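Pumilio homolog 23 (Arabidopsis thaliana, PDB 5WZJ) binds RNA sequence-specifically through a curved array of pumilio repeats, recognises a sequence of 18S rRNA, and probably regulates translation and mRNA stability. Local coordinates at residues A[130-135]-A[153-158]; A[400-405]-A[445-450]; A[450-455]-A[473-478]. All blocks are in the same frame, centred on the assembly; numbering follows the deposited sequence. Where two conformers were deposited one is given.

Interaction 1. Residues A[130-135]-A[153-158]; sequences SICKVI and RRLLCL. With nucleotides of chain B.
Leu-155 supplies the apolar contact, and one methyl, CD2, makes each of the closest contacts. With CG anti to the backbone N (chi1 176°), the side chain reaches toward helix 121-137, where Ile-135 comes to meet it tip to tip, CD1 lying 3.6 Å from CD2 of Leu-155. The side chains of Ile-131 and Leu-155 instead pass in opposite directions, with CG2 of Ile-131 4.0 Å from the same methyl. SG of Cys-132 completes the set, 4.1 Å from Leu-155 CD2. Branched aliphatic residues and a small thiol suit a buried place where no hydrogen bond links the two segments.

The polar chemistry lies with Arg-153, which faces the RNA. Its chain bends at chi3, and the guanidinium turns its edge to cytidine C9 of chain B, which lies near the group's plane. NH1 donates to N3 of C9 over 2.9 Å at 161°, and NH2 donates to O2 of C9 over 2.9 Å at 167°. NE bonds to Ser-149 O and NH1 also to Tyr-170 O, so backbone carbonyls fix the rotation of the group. A leucine here has no such N-H, and N3 and O2 of C9 and both carbonyls would probably be left without this partner.

One helix of the third Pumilio repeat thus has an apolar side that joins its neighbour and a cationic residue that reads a base, consistent with sequence-specific binding.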
loop_
_atom_site.group_PDB
_atom_site.type_symbol
_atom_site.label_atom_id
_atom_site.label_comp_id
_atom_site.label_asym_id
_atom_site.label_seq_id
_atom_site.Cartn_x
_atom_site.Cartn_y
_atom_site.Cartn_z
ATOM N N SER A 130 29.171 12.323 6.326
ATOM C CA SER A 130 29.344 12.946 7.636
ATOM C C SER A 130 28.175 12.600 8.560
ATOM O O SER A 130 28.372 12.354 9.756
ATOM C CB SER A 130 29.513 14.463 7.487
ATOM O OG SER A 130 28.361 15.045 6.912
ATOM N N ILE A 131 26.965 12.512 8.005
ATOM C CA ILE A 131 25.782 12.182 8.800
ATOM C C ILE A 131 25.798 10.710 9.205
ATOM O O ILE A 131 25.550 10.366 10.366
ATOM C CB ILE A 131 24.501 12.529 8.013
ATOM C CG1 ILE A 131 24.363 14.028 7.818
ATOM C CG2 ILE A 131 23.252 12.029 8.731
ATOM C CD1 ILE A 131 23.135 14.375 6.984
ATOM N N CYS A 132 26.048 9.811 8.248
ATOM C CA CYS A 132 25.980 8.383 8.559
ATOM C C CYS A 132 27.047 7.984 9.566
ATOM O O CYS A 132 26.818 7.103 10.410
ATOM C CB CYS A 132 26.123 7.550 7.282
ATOM S SG CYS A 132 24.713 7.687 6.131
ATOM N N LYS A 133 28.211 8.631 9.499
ATOM C CA LYS A 133 29.310 8.277 10.386
ATOM C C LYS A 133 28.961 8.561 11.844
ATOM O O LYS A 133 29.232 7.734 12.721
ATOM C CB LYS A 133 30.562 9.032 9.955
ATOM C CG LYS A 133 31.837 8.626 10.642
ATOM C CD LYS A 133 33.011 9.071 9.775
ATOM C CE LYS A 133 34.198 9.537 10.606
ATOM N NZ LYS A 133 34.738 8.442 11.449
ATOM N N VAL A 134 28.352 9.718 12.123
ATOM C CA VAL A 134 27.970 10.008 13.504
ATOM C C VAL A 134 26.844 9.084 13.942
ATOM O O VAL A 134 26.786 8.671 15.108
ATOM C CB VAL A 134 27.588 11.496 13.691
ATOM C CG1 VAL A 134 26.298 11.843 12.955
ATOM C CG2 VAL A 134 27.445 11.839 15.173
ATOM N N ILE A 135 25.954 8.711 13.022
ATOM C CA ILE A 135 24.853 7.827 13.399
ATOM C C ILE A 135 25.383 6.436 13.718
ATOM O O ILE A 135 25.078 5.859 14.770
ATOM C CB ILE A 135 23.780 7.787 12.292
ATOM C CG1 ILE A 135 23.052 9.137 12.240
ATOM C CG2 ILE A 135 22.800 6.617 12.545
ATOM C CD1 ILE A 135 22.118 9.302 11.056
ATOM N N ARG A 153 14.556 6.771 8.463
ATOM C CA ARG A 153 13.810 6.318 7.290
ATOM C C ARG A 153 14.070 7.213 6.083
ATOM O O ARG A 153 14.362 6.725 4.984
ATOM C CB ARG A 153 12.312 6.263 7.617
ATOM C CG ARG A 153 11.947 5.013 8.441
ATOM C CD ARG A 153 10.477 4.996 8.851
ATOM N NE ARG A 153 10.274 5.596 10.165
ATOM C CZ ARG A 153 9.072 5.799 10.696
ATOM N NH1 ARG A 153 7.981 5.469 10.009
ATOM N NH2 ARG A 153 8.958 6.335 11.899
ATOM N N ARG A 154 13.953 8.532 6.263
ATOM C CA ARG A 154 14.216 9.446 5.153
ATOM C C ARG A 154 15.659 9.326 4.683
ATOM O O ARG A 154 15.923 9.256 3.475
ATOM C CB ARG A 154 13.890 10.892 5.548
ATOM C CG ARG A 154 14.094 11.900 4.393
ATOM C CD ARG A 154 13.508 13.291 4.717
ATOM N NE ARG A 154 12.089 13.235 5.057
ATOM C CZ ARG A 154 11.111 13.152 4.158
ATOM N NH1 ARG A 154 11.398 13.108 2.867
ATOM N NH2 ARG A 154 9.848 13.089 4.549
ATOM N N LEU A 155 16.603 9.243 5.626
ATOM C CA LEU A 155 18.018 9.123 5.262
ATOM C C LEU A 155 18.300 7.840 4.486
ATOM O O LEU A 155 19.057 7.857 3.510
ATOM C CB LEU A 155 18.882 9.173 6.517
ATOM C CG LEU A 155 20.371 8.953 6.295
ATOM C CD1 LEU A 155 20.949 10.070 5.409
ATOM C CD2 LEU A 155 21.081 8.886 7.645
ATOM N N LEU A 156 17.742 6.708 4.937
ATOM C CA LEU A 156 17.867 5.463 4.188
ATOM C C LEU A 156 17.338 5.631 2.769
ATOM O O LEU A 156 17.978 5.204 1.805
ATOM C CB LEU A 156 17.114 4.333 4.906
ATOM C CG LEU A 156 17.744 3.808 6.204
ATOM C CD1 LEU A 156 16.687 3.112 7.061
ATOM C CD2 LEU A 156 18.893 2.856 5.900
ATOM N N CYS A 157 16.155 6.246 2.626
ATOM C CA CYS A 157 15.577 6.452 1.299
ATOM C C CYS A 157 16.494 7.299 0.426
ATOM O O CYS A 157 16.702 6.991 -0.754
ATOM C CB CYS A 157 14.194 7.109 1.411
ATOM S SG CYS A 157 12.877 6.028 2.007
ATOM N N LEU A 158 17.056 8.366 0.992
ATOM C CA LEU A 158 17.963 9.216 0.231
ATOM C C LEU A 158 19.198 8.443 -0.236
ATOM O O LEU A 158 19.648 8.615 -1.375
ATOM C CB LEU A 158 18.369 10.421 1.077
ATOM C CG LEU A 158 19.272 11.453 0.405
ATOM C CD1 LEU A 158 18.685 11.849 -0.930
ATOM C CD2 LEU A 158 19.458 12.680 1.304
ATOM P P C B 9 -0.991 5.187 15.470
ATOM O OP1 C B 9 -1.770 5.887 16.522
ATOM O OP2 C B 9 -1.504 5.156 14.075
ATOM O "O5'" C B 9 0.466 5.841 15.371
ATOM C "C5'" C B 9 1.308 6.008 16.508
ATOM C "C4'" C B 9 2.603 6.667 16.097
ATOM O "O4'" C B 9 3.336 5.788 15.221
ATOM C "C3'" C B 9 2.444 7.985 15.335
ATOM O "O3'" C B 9 2.637 9.062 16.233
ATOM C "C2'" C B 9 3.513 7.955 14.228
ATOM O "O2'" C B 9 4.558 8.886 14.489
ATOM C "C1'" C B 9 4.073 6.524 14.289
ATOM N N1 C B 9 4.043 5.827 12.987
ATOM C C2 C B 9 5.205 5.918 12.235
ATOM O O2 C B 9 6.147 6.568 12.729
ATOM N N3 C B 9 5.263 5.301 11.025
ATOM C C4 C B 9 4.205 4.630 10.571
ATOM N N4 C B 9 4.292 4.042 9.374
ATOM C C5 C B 9 2.996 4.526 11.337
ATOM C C6 C B 9 2.953 5.135 12.531
#

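Interaction 2. Residues A[400-405]-A[445-450]; sequences PRLLFL and QPYITS
In the curved stack of helices that forms the PUF-type domain, Leu-402 on helix 398-403 meets Tyr-447 on helix 445-453, and Pro-400 meets Ser-450. CD1 of Leu-402 comes to the edge of the tyrosine ring, in its plane, with CE2 of Tyr-447 at 4.0 Å, and the two side chains cross obliquely. Although CB of Tyr-447 does not point at the other helix, the end of the ring comes nearer (chi1 -61°). A tyrosine suits this place: its ring packs as an apolar group while its buried OH is satisfied by Cys-381 O.

Such pumilio arrays build a right-handed superhelix shaped like half a donut, and this pair of helices is one buried joint within it. Helix 377-388 brings Leu-384 to both Leu-402 and Tyr-447, and helix 427-436 adds Leu-433 against Leu-402 and Ile-436 against Tyr-447.

At the second point the ring of Pro-400 presents CD to Ser-450 OG at 3.9 Å, a van der Waals approach. Proline fits the first turn of helix 398-403, where its missing N-H costs no helical bond. With chi1 at 177°, OG of Ser-450 swings away from its own backbone N toward the chain entering that helix, bonding to Ile-396 O, just before the helix, and to Leu-399 N in its first turn; serine suits, being small, with a hydroxyl that can donate to a carbonyl and accept from an N-H.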
loop_
_atom_site.group_PDB
_atom_site.type_symbol
_atom_site.label_atom_id
_atom_site.label_comp_id
_atom_site.label_asym_id
_atom_site.label_seq_id
_atom_site.Cartn_x
_atom_site.Cartn_y
_atom_site.Cartn_z
ATOM N N PRO A 400 -24.550 -12.179 -2.477
ATOM C CA PRO A 400 -24.977 -11.211 -1.459
ATOM C C PRO A 400 -24.234 -11.343 -0.139
ATOM O O PRO A 400 -23.902 -10.329 0.486
ATOM C CB PRO A 400 -26.473 -11.514 -1.276
ATOM C CG PRO A 400 -26.900 -12.138 -2.546
ATOM C CD PRO A 400 -25.704 -12.926 -3.031
ATOM N N ARG A 401 -23.966 -12.571 0.303
ATOM C CA ARG A 401 -23.312 -12.736 1.592
ATOM C C ARG A 401 -21.869 -12.251 1.557
ATOM O O ARG A 401 -21.384 -11.704 2.549
ATOM C CB ARG A 401 -23.391 -14.194 2.040
ATOM C CG ARG A 401 -24.831 -14.654 2.317
ATOM C CD ARG A 401 -24.906 -16.113 2.671
ATOM N NE ARG A 401 -26.286 -16.522 2.926
ATOM C CZ ARG A 401 -26.635 -17.687 3.464
ATOM N NH1 ARG A 401 -25.703 -18.567 3.818
ATOM N NH2 ARG A 401 -27.918 -17.968 3.658
ATOM N N LEU A 402 -21.175 -12.418 0.430
ATOM C CA LEU A 402 -19.801 -11.925 0.362
ATOM C C LEU A 402 -19.757 -10.415 0.168
ATOM O O LEU A 402 -18.884 -9.742 0.728
ATOM C CB LEU A 402 -19.037 -12.625 -0.763
ATOM C CG LEU A 402 -18.506 -14.023 -0.432
ATOM C CD1 LEU A 402 -18.066 -14.732 -1.694
ATOM C CD2 LEU A 402 -17.364 -13.962 0.575
ATOM N N LEU A 403 -20.688 -9.862 -0.618
ATOM C CA LEU A 403 -20.781 -8.406 -0.740
ATOM C C LEU A 403 -20.975 -7.722 0.609
ATOM O O LEU A 403 -20.487 -6.603 0.812
ATOM C CB LEU A 403 -21.929 -8.024 -1.675
ATOM C CG LEU A 403 -21.765 -8.398 -3.148
ATOM C CD1 LEU A 403 -23.099 -8.166 -3.862
ATOM C CD2 LEU A 403 -20.618 -7.580 -3.792
ATOM N N PHE A 404 -21.695 -8.361 1.531
ATOM C CA PHE A 404 -21.959 -7.781 2.843
ATOM C C PHE A 404 -21.422 -8.700 3.928
ATOM O O PHE A 404 -22.136 -9.013 4.885
ATOM C CB PHE A 404 -23.460 -7.564 3.071
ATOM C CG PHE A 404 -24.082 -6.519 2.194
ATOM C CD1 PHE A 404 -23.800 -5.177 2.381
ATOM C CD2 PHE A 404 -24.987 -6.878 1.209
ATOM C CE1 PHE A 404 -24.387 -4.210 1.587
ATOM C CE2 PHE A 404 -25.581 -5.923 0.411
ATOM C CZ PHE A 404 -25.286 -4.581 0.600
ATOM N N LEU A 405 -20.171 -9.141 3.772
ATOM C CA LEU A 405 -19.610 -10.202 4.608
ATOM C C LEU A 405 -19.780 -9.921 6.103
ATOM O O LEU A 405 -20.149 -10.823 6.870
ATOM C CB LEU A 405 -18.134 -10.384 4.242
ATOM C CG LEU A 405 -17.319 -11.638 4.545
ATOM C CD1 LEU A 405 -18.038 -12.903 4.112
ATOM C CD2 LEU A 405 -15.979 -11.530 3.820
ATOM N N GLN A 445 -18.551 -21.626 -11.264
ATOM C CA GLN A 445 -19.955 -21.656 -11.674
ATOM C C GLN A 445 -20.922 -21.203 -10.576
ATOM O O GLN A 445 -21.848 -20.437 -10.890
ATOM C CB GLN A 445 -20.311 -23.059 -12.201
ATOM C CG GLN A 445 -19.664 -23.337 -13.567
ATOM C CD GLN A 445 -20.185 -22.399 -14.648
ATOM O OE1 GLN A 445 -21.372 -22.434 -14.975
ATOM N NE2 GLN A 445 -19.310 -21.544 -15.199
ATOM N N PRO A 446 -20.772 -21.593 -9.307
ATOM C CA PRO A 446 -21.694 -21.067 -8.284
ATOM C C PRO A 446 -21.669 -19.547 -8.178
ATOM O O PRO A 446 -22.712 -18.940 -7.894
ATOM C CB PRO A 446 -21.194 -21.720 -6.986
ATOM C CG PRO A 446 -20.393 -22.907 -7.417
ATOM C CD PRO A 446 -19.797 -22.546 -8.734
ATOM N N TYR A 447 -20.513 -18.910 -8.402
ATOM C CA TYR A 447 -20.447 -17.454 -8.282
ATOM C C TYR A 447 -21.119 -16.779 -9.465
ATOM O O TYR A 447 -21.838 -15.787 -9.292
ATOM C CB TYR A 447 -18.990 -16.989 -8.162
ATOM C CG TYR A 447 -18.291 -17.549 -6.955
ATOM C CD1 TYR A 447 -17.712 -18.817 -6.999
ATOM C CD2 TYR A 447 -18.217 -16.826 -5.763
ATOM C CE1 TYR A 447 -17.065 -19.344 -5.905
ATOM C CE2 TYR A 447 -17.571 -17.359 -4.642
ATOM C CZ TYR A 447 -16.993 -18.624 -4.730
ATOM O OH TYR A 447 -16.339 -19.183 -3.648
ATOM N N ILE A 448 -20.885 -17.300 -10.677
ATOM C CA ILE A 448 -21.506 -16.735 -11.875
ATOM C C ILE A 448 -23.023 -16.871 -11.799
ATOM O O ILE A 448 -23.768 -15.929 -12.110
ATOM C CB ILE A 448 -20.954 -17.417 -13.140
ATOM C CG1 ILE A 448 -19.478 -17.075 -13.342
ATOM C CG2 ILE A 448 -21.761 -17.010 -14.367
ATOM C CD1 ILE A 448 -18.764 -18.002 -14.323
ATOM N N THR A 449 -23.504 -18.052 -11.395
ATOM C CA THR A 449 -24.950 -18.245 -11.285
ATOM C C THR A 449 -25.540 -17.329 -10.217
ATOM O O THR A 449 -26.572 -16.686 -10.442
ATOM C CB THR A 449 -25.269 -19.716 -10.985
ATOM O OG1 THR A 449 -25.072 -20.494 -12.180
ATOM C CG2 THR A 449 -26.707 -19.866 -10.515
ATOM N N SER A 450 -24.873 -17.224 -9.065
ATOM C CA SER A 450 -25.397 -16.398 -7.981
ATOM C C SER A 450 -25.432 -14.928 -8.373
ATOM O O SER A 450 -26.419 -14.229 -8.102
ATOM C CB SER A 450 -24.554 -16.597 -6.718
ATOM O OG SER A 450 -24.987 -15.751 -5.657
#

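Interaction 3. Residues A[450-455]-A[473-478]; sequences SLTSMK and EAFLAS. With nucleotides of chain B.
Leu-451 and Phe-475 both set CG anti to the backbone N (chi1 178° and 164°), which sends each side chain toward the other. The leucine methyl CD2 lies over one face of the phenyl ring, toward its root: it is 3.4 Å from CG and 3.5 Å from CB of Phe-475. The far end of the ring meets Thr-452, whose CG2 stands 3.4 Å from Phe-475 CZ and approaches obliquely. Threonine serves twice, since its methyl packs on the aromatic while its OG1 bonds back to Ile-448 O in its own helix. A broad, flat phenylalanine can receive both methyls, one near each end of its ring.

Near the C-terminal end of helix 468-477, the carbonyl O of Phe-475 takes two donors from Ser-478: OG, at 2.6 Å in the carbonyl plane and on a lone pair, and the backbone N.

Two residues before Phe-475, Glu-473 extends toward the RNA, its carboxylate pairing with guanosine G2 of chain B. OE1 accepts from N1 of G2 at 2.8 Å, nearly straight at 165°, and OE2 from N2 of G2 at 2.8 Å along a more bent path. Lys-511 forms a salt bridge with OE1 and Thr-508 bonds to OE2, positioning the carboxylate. A glutamate that accepts from N1 and N2 on the Watson-Crick edge of guanine is the familiar way in which PUF repeats read this base.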
loop_
_atom_site.group_PDB
_atom_site.type_symbol
_atom_site.label_atom_id
_atom_site.label_comp_id
_atom_site.label_asym_id
_atom_site.label_seq_id
_atom_site.Cartn_x
_atom_site.Cartn_y
_atom_site.Cartn_z
ATOM N N SER A 450 -24.873 -17.224 -9.065
ATOM C CA SER A 450 -25.397 -16.398 -7.981
ATOM C C SER A 450 -25.432 -14.928 -8.373
ATOM O O SER A 450 -26.419 -14.229 -8.102
ATOM C CB SER A 450 -24.554 -16.597 -6.718
ATOM O OG SER A 450 -24.987 -15.751 -5.657
ATOM N N LEU A 451 -24.363 -14.434 -9.010
ATOM C CA LEU A 451 -24.339 -13.024 -9.402
ATOM C C LEU A 451 -25.388 -12.731 -10.468
ATOM O O LEU A 451 -26.114 -11.733 -10.375
ATOM C CB LEU A 451 -22.952 -12.620 -9.914
ATOM C CG LEU A 451 -22.841 -11.160 -10.396
ATOM C CD1 LEU A 451 -22.971 -10.175 -9.233
ATOM C CD2 LEU A 451 -21.530 -10.902 -11.136
ATOM N N THR A 452 -25.455 -13.563 -11.517
ATOM C CA THR A 452 -26.394 -13.264 -12.602
ATOM C C THR A 452 -27.840 -13.559 -12.229
ATOM O O THR A 452 -28.740 -13.113 -12.952
ATOM C CB THR A 452 -26.058 -14.034 -13.880
ATOM O OG1 THR A 452 -26.106 -15.444 -13.623
ATOM C CG2 THR A 452 -24.675 -13.645 -14.396
ATOM N N SER A 453 -28.078 -14.296 -11.137
ATOM C CA SER A 453 -29.432 -14.540 -10.637
ATOM C C SER A 453 -29.974 -13.409 -9.786
ATOM O O SER A 453 -31.187 -13.351 -9.583
ATOM C CB SER A 453 -29.492 -15.810 -9.781
ATOM O OG SER A 453 -29.280 -16.957 -10.580
ATOM N N MET A 454 -29.111 -12.557 -9.231
ATOM C CA MET A 454 -29.580 -11.519 -8.322
ATOM C C MET A 454 -30.613 -10.647 -9.023
ATOM O O MET A 454 -30.501 -10.363 -10.219
ATOM C CB MET A 454 -28.407 -10.659 -7.823
ATOM C CG MET A 454 -27.511 -11.351 -6.792
ATOM S SD MET A 454 -25.996 -10.409 -6.474
ATOM C CE MET A 454 -26.651 -8.804 -6.051
ATOM N N LYS A 455 -31.635 -10.237 -8.277
ATOM C CA LYS A 455 -32.703 -9.476 -8.897
ATOM C C LYS A 455 -32.215 -8.068 -9.216
ATOM O O LYS A 455 -31.215 -7.585 -8.670
ATOM C CB LYS A 455 -33.937 -9.439 -7.994
ATOM C CG LYS A 455 -33.701 -8.794 -6.642
ATOM C CD LYS A 455 -34.955 -8.898 -5.773
ATOM C CE LYS A 455 -34.711 -8.346 -4.380
ATOM N NZ LYS A 455 -35.928 -8.421 -3.517
ATOM N N GLU A 473 -17.619 -5.310 -12.551
ATOM C CA GLU A 473 -16.670 -5.095 -13.638
ATOM C C GLU A 473 -15.739 -6.285 -13.800
ATOM O O GLU A 473 -15.372 -6.642 -14.926
ATOM C CB GLU A 473 -15.871 -3.805 -13.400
ATOM C CG GLU A 473 -16.705 -2.540 -13.619
ATOM C CD GLU A 473 -16.039 -1.284 -13.077
ATOM O OE1 GLU A 473 -14.796 -1.272 -12.916
ATOM O OE2 GLU A 473 -16.769 -0.315 -12.799
ATOM N N ALA A 474 -15.347 -6.915 -12.692
ATOM C CA ALA A 474 -14.526 -8.114 -12.799
ATOM C C ALA A 474 -15.299 -9.245 -13.478
ATOM O O ALA A 474 -14.737 -9.986 -14.295
ATOM C CB ALA A 474 -14.038 -8.543 -11.409
ATOM N N PHE A 475 -16.586 -9.396 -13.148
ATOM C CA PHE A 475 -17.419 -10.374 -13.849
ATOM C C PHE A 475 -17.514 -10.065 -15.342
ATOM O O PHE A 475 -17.403 -10.966 -16.177
ATOM C CB PHE A 475 -18.816 -10.416 -13.230
ATOM C CG PHE A 475 -19.850 -11.102 -14.093
ATOM C CD1 PHE A 475 -19.846 -12.478 -14.243
ATOM C CD2 PHE A 475 -20.857 -10.366 -14.708
ATOM C CE1 PHE A 475 -20.812 -13.115 -15.023
ATOM C CE2 PHE A 475 -21.832 -10.993 -15.485
ATOM C CZ PHE A 475 -21.793 -12.370 -15.652
ATOM N N LEU A 476 -17.736 -8.798 -15.695
ATOM C CA LEU A 476 -17.812 -8.423 -17.108
ATOM C C LEU A 476 -16.517 -8.729 -17.855
ATOM O O LEU A 476 -16.550 -9.027 -19.060
ATOM C CB LEU A 476 -18.170 -6.940 -17.229
ATOM C CG LEU A 476 -19.609 -6.620 -16.790
ATOM C CD1 LEU A 476 -19.915 -5.160 -17.032
ATOM C CD2 LEU A 476 -20.609 -7.489 -17.554
ATOM N N ALA A 477 -15.373 -8.673 -17.168
ATOM C CA ALA A 477 -14.094 -9.015 -17.778
ATOM C C ALA A 477 -13.762 -10.497 -17.694
ATOM O O ALA A 477 -12.748 -10.912 -18.252
ATOM C CB ALA A 477 -12.965 -8.211 -17.115
ATOM N N SER A 478 -14.572 -11.303 -17.007
ATOM C CA SER A 478 -14.266 -12.715 -16.820
ATOM C C SER A 478 -14.498 -13.477 -18.122
ATOM O O SER A 478 -14.952 -12.922 -19.122
ATOM C CB SER A 478 -15.131 -13.304 -15.706
ATOM O OG SER A 478 -16.482 -13.410 -16.138
ATOM P P G B 2 -9.728 9.192 -9.231
ATOM O OP1 G B 2 -9.166 9.836 -8.017
ATOM O OP2 G B 2 -8.825 8.611 -10.254
ATOM O "O5'" G B 2 -10.687 8.033 -8.704
ATOM C "C5'" G B 2 -11.943 8.335 -8.113
ATOM C "C4'" G B 2 -12.678 7.073 -7.732
ATOM O "O4'" G B 2 -13.048 6.329 -8.914
ATOM C "C3'" G B 2 -11.893 6.083 -6.888
ATOM O "O3'" G B 2 -11.983 6.435 -5.517
ATOM C "C2'" G B 2 -12.544 4.731 -7.209
ATOM O "O2'" G B 2 -13.601 4.452 -6.298
ATOM C "C1'" G B 2 -13.143 4.962 -8.609
ATOM N N9 G B 2 -12.524 4.168 -9.688
ATOM C C8 G B 2 -11.292 4.263 -10.303
ATOM N N7 G B 2 -11.121 3.365 -11.248
ATOM C C5 G B 2 -12.315 2.641 -11.252
ATOM C C6 G B 2 -12.749 1.539 -12.041
ATOM O O6 G B 2 -12.138 0.949 -12.933
ATOM N N1 G B 2 -14.035 1.124 -11.697
ATOM C C2 G B 2 -14.809 1.684 -10.717
ATOM N N2 G B 2 -16.023 1.157 -10.529
ATOM N N3 G B 2 -14.427 2.715 -9.976
ATOM C C4 G B 2 -13.181 3.130 -10.299
#

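In the fold
All three contacts are buried joints between helices, and none has a hydrogen bond across its two segments. Interactions 2 and 3 are neighbours, with centres about 9 Å apart: both use helix 445-453 and share Ser-450, which serves interaction 2 while the next residues serve interaction 3. Interaction 1 lies on the opposite side of the chain's centre, about 51 Å from interaction 2 between centres. Interactions 1 and 3 resemble each other in placing an RNA-reading residue on a helix held by apolar packing, but one offers donors to cytosine and the other acceptors to guanine. Interaction 2 is packing with buried hydroxyls bonded to backbone groups, and contributes no base-reading bond.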